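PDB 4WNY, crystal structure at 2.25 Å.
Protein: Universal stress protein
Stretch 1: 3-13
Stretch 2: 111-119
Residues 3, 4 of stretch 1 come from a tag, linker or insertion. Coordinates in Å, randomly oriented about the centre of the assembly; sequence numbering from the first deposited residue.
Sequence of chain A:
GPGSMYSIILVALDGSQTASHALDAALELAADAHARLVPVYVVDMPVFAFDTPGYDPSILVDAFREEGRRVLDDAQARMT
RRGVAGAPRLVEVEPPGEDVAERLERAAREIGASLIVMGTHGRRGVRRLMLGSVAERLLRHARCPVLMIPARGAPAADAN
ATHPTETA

Stretch 1 3-13: GSMYSIILVAL
Stretch 2, residues 111-119: IGASLIVMG

Two segments of one chain, whose touching residues are at least 101 positions apart, meet as parallel neighbours in a sheet, burying 701 Å² between them. Stretch 1 begins in tag residues Gly3 and Ser4, passes through a type I turn from Ser4 to Ser7, and runs extended from Ile8 to Leu13, with phi between -87° and -127° and psi between 117° and 150°. Stretch 2 leaves a helix through Gly112 (phi 95°, psi 24°), where a CB would be jammed against the carbonyl of the preceding residue, so the backbone itself calls for glycine. Ala113 (-67°/140°) and Ser114 (-109°/3°) lead into extended backbone that reaches Gly119. The strand axes approach to 4.5 Å, and their N-to-C directions differ by 26°.

The backbone bonds follow the parallel rule, in which one residue bonds through both its N and O to residues flanking its partner. Leu10 pairs with Ile116, CA to CA 4.7 Å: Leu10 N donates to Leu115 O at 2.8 Å, and Val117 N donates to Leu10 O at a very short 2.5 Å. Val11 pairs with Val117, CA to CA 4.4 Å, and the ladder continues as Ala12 N donates to Val117 O at 3.0 Å. Before the regular pairing, Ser114 N donates to Ile8 O at 3.1 Å. All four N-H...O angles lie between 162° and 164°. CA-H...O contacts share three of the acceptors: Ala113 CA lies 3.6 Å from Ile8 O, Ile116 CA 3.3 Å from Leu10 O, and Val11 CA 3.3 Å from Val117 O.

One side-chain hydrogen bond ties the turn to the other stretch. Ser114, chi1 p, points its CB toward stretch 1 and donates from OG to Met5 O at 2.7 Å. Within the turn, Ser7, also p, donates from OG to Ser4 O at 3.0 Å, beside a weak bond from Ser7 N to Ser4 O at 3.2 Å.

Apolar packing follows the alternation of the strands. On one face sit Ile9 (m, t), Val11 (p), Leu115 (t, p) and Val117 (t). Ile9 CG2 reaches Val117 CG2 at 3.6 Å and Leu115 CD2 at 3.9 Å, so a single methyl contacts both residues; Val11 CB and Val117 CB stand 4.0 Å apart. Tyr6 (m, chi2 -74°) extends this cluster, its CD1 lying 4.2 Å from Leu115 CD2, with the ring approached obliquely.

The other face carries Leu10 (t, chi2 154°) and Ile116 (m, t), where Leu10 CD2 meets Ile116 CG2 at 4.2 Å. Leu10 also meets residues earlier in stretch 2, its CB 3.9 Å from Ala113 CB and its CD1 4.1 Å from Ile111 CD1. Leu10 is the residue most covered by the other stretch, at 101 Å². Ile8 and Ile111, both m, t, point their CA-to-CB bonds toward the opposite stretch, and their CG2 atoms meet at 4.0 Å. Farther along, Ala12 CB packs on Met118 CG at 4.1 Å.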

# COMPACT_ATOMS: atom_id res chain seq x y z
N GLY A 3 9.32 14.19 3.51
CA GLY A 3 8.22 14.58 4.39
C GLY A 3 7.99 13.58 5.51
O GLY A 3 8.67 12.56 5.59
N SER A 4 7.01 13.88 6.36
CA SER A 4 6.70 13.04 7.52
C SER A 4 5.58 12.05 7.23
O SER A 4 5.27 11.20 8.06
CB SER A 4 6.33 13.89 8.73
OG SER A 4 5.02 14.42 8.60
N MET A 5 4.96 12.18 6.06
CA MET A 5 3.86 11.30 5.68
C MET A 5 4.33 9.85 5.59
O MET A 5 3.55 8.91 5.72
CB MET A 5 3.25 11.74 4.35
CG MET A 5 2.00 10.96 3.95
SD MET A 5 1.26 11.49 2.40
CE MET A 5 0.77 13.17 2.79
N TYR A 6 5.63 9.68 5.36
CA TYR A 6 6.22 8.35 5.29
C TYR A 6 7.48 8.28 6.13
O TYR A 6 8.39 7.52 5.82
CB TYR A 6 6.53 7.98 3.84
CG TYR A 6 5.33 8.03 2.92
CD1 TYR A 6 4.35 7.05 2.98
CD2 TYR A 6 5.18 9.06 2.00
CE1 TYR A 6 3.25 7.10 2.14
CE2 TYR A 6 4.09 9.11 1.16
CZ TYR A 6 3.13 8.13 1.23
OH TYR A 6 2.03 8.17 0.40
N SER A 7 7.54 9.08 7.20
CA SER A 7 8.72 9.15 8.05
C SER A 7 8.97 7.85 8.80
O SER A 7 10.11 7.43 8.97
CB SER A 7 8.59 10.30 9.05
OG SER A 7 7.43 10.14 9.85
N ILE A 8 7.89 7.21 9.26
CA ILE A 8 8.00 5.97 10.01
C ILE A 8 7.14 4.87 9.41
O ILE A 8 5.91 4.97 9.36
CB ILE A 8 7.60 6.17 11.49
CG1 ILE A 8 8.60 7.11 12.18
CG2 ILE A 8 7.55 4.84 12.21
CD1 ILE A 8 8.19 7.51 13.58
N ILE A 9 7.79 3.81 8.95
CA ILE A 9 7.10 2.71 8.29
C ILE A 9 7.07 1.45 9.15
O ILE A 9 8.09 1.04 9.71
CB ILE A 9 7.76 2.35 6.94
CG1 ILE A 9 7.96 3.61 6.09
CG2 ILE A 9 6.94 1.32 6.20
CD1 ILE A 9 8.72 3.36 4.81
N LEU A 10 5.89 0.84 9.25
CA LEU A 10 5.72 -0.40 10.00
C LEU A 10 5.51 -1.57 9.05
O LEU A 10 4.70 -1.48 8.13
CB LEU A 10 4.55 -0.26 10.98
CG LEU A 10 4.30 -1.34 12.04
CD1 LEU A 10 3.57 -0.74 13.22
CD2 LEU A 10 3.51 -2.51 11.47
N VAL A 11 6.24 -2.66 9.27
CA VAL A 11 6.07 -3.87 8.47
C VAL A 11 5.84 -5.08 9.38
O VAL A 11 6.59 -5.32 10.32
CB VAL A 11 7.29 -4.12 7.54
CG1 VAL A 11 8.59 -4.02 8.33
CG2 VAL A 11 7.18 -5.47 6.84
N ALA A 12 4.77 -5.83 9.10
CA ALA A 12 4.39 -6.96 9.94
C ALA A 12 5.11 -8.24 9.52
O ALA A 12 5.02 -8.67 8.37
CB ALA A 12 2.88 -7.17 9.89
N LEU A 13 5.83 -8.84 10.46
CA LEU A 13 6.56 -10.07 10.20
C LEU A 13 6.00 -11.24 11.01
O LEU A 13 5.46 -11.05 12.10
CB LEU A 13 8.05 -9.89 10.52
CG LEU A 13 8.75 -8.67 9.90
CD1 LEU A 13 10.20 -8.61 10.36
CD2 LEU A 13 8.66 -8.70 8.38
N ILE A 111 3.56 3.73 18.11
CA ILE A 111 4.87 3.95 17.50
C ILE A 111 4.88 5.27 16.72
O ILE A 111 5.89 5.97 16.66
CB ILE A 111 5.27 2.78 16.58
CG1 ILE A 111 5.58 1.53 17.41
CG2 ILE A 111 6.46 3.14 15.71
CD1 ILE A 111 5.71 0.27 16.59
N GLY A 112 3.73 5.61 16.16
CA GLY A 112 3.61 6.82 15.37
C GLY A 112 3.79 6.53 13.89
O GLY A 112 4.16 7.41 13.11
N ALA A 113 3.53 5.28 13.51
CA ALA A 113 3.66 4.87 12.12
C ALA A 113 2.62 5.55 11.25
O ALA A 113 1.46 5.71 11.65
CB ALA A 113 3.54 3.35 12.01
N SER A 114 3.03 5.96 10.06
CA SER A 114 2.13 6.58 9.11
C SER A 114 1.86 5.64 7.94
O SER A 114 1.16 5.99 6.99
CB SER A 114 2.71 7.90 8.61
OG SER A 114 4.04 7.73 8.15
N LEU A 115 2.42 4.43 8.03
CA LEU A 115 2.25 3.42 6.99
C LEU A 115 2.46 2.02 7.54
O LEU A 115 3.38 1.78 8.32
CB LEU A 115 3.23 3.67 5.84
CG LEU A 115 3.23 2.62 4.72
CD1 LEU A 115 1.89 2.59 4.01
CD2 LEU A 115 4.37 2.89 3.74
N ILE A 116 1.60 1.09 7.13
CA ILE A 116 1.73 -0.31 7.50
C ILE A 116 1.97 -1.17 6.27
O ILE A 116 1.18 -1.15 5.32
CB ILE A 116 0.49 -0.83 8.24
CG1 ILE A 116 0.33 -0.10 9.58
CG2 ILE A 116 0.59 -2.33 8.46
CD1 ILE A 116 -0.89 -0.55 10.37
N VAL A 117 3.06 -1.93 6.28
CA VAL A 117 3.41 -2.79 5.16
C VAL A 117 3.14 -4.25 5.49
O VAL A 117 3.54 -4.74 6.54
CB VAL A 117 4.90 -2.61 4.77
CG1 VAL A 117 5.31 -3.64 3.73
CG2 VAL A 117 5.14 -1.19 4.27
N MET A 118 2.43 -4.94 4.60
CA MET A 118 2.07 -6.33 4.82
C MET A 118 2.34 -7.21 3.60
O MET A 118 2.21 -6.76 2.46
CB MET A 118 0.59 -6.45 5.19
CG MET A 118 0.33 -6.68 6.66
SD MET A 118 -1.42 -6.92 6.95
CE MET A 118 -2.07 -5.60 5.94
N GLY A 119 2.70 -8.46 3.86
CA GLY A 119 2.84 -9.44 2.80
C GLY A 119 1.53 -10.17 2.60
O GLY A 119 0.87 -10.54 3.57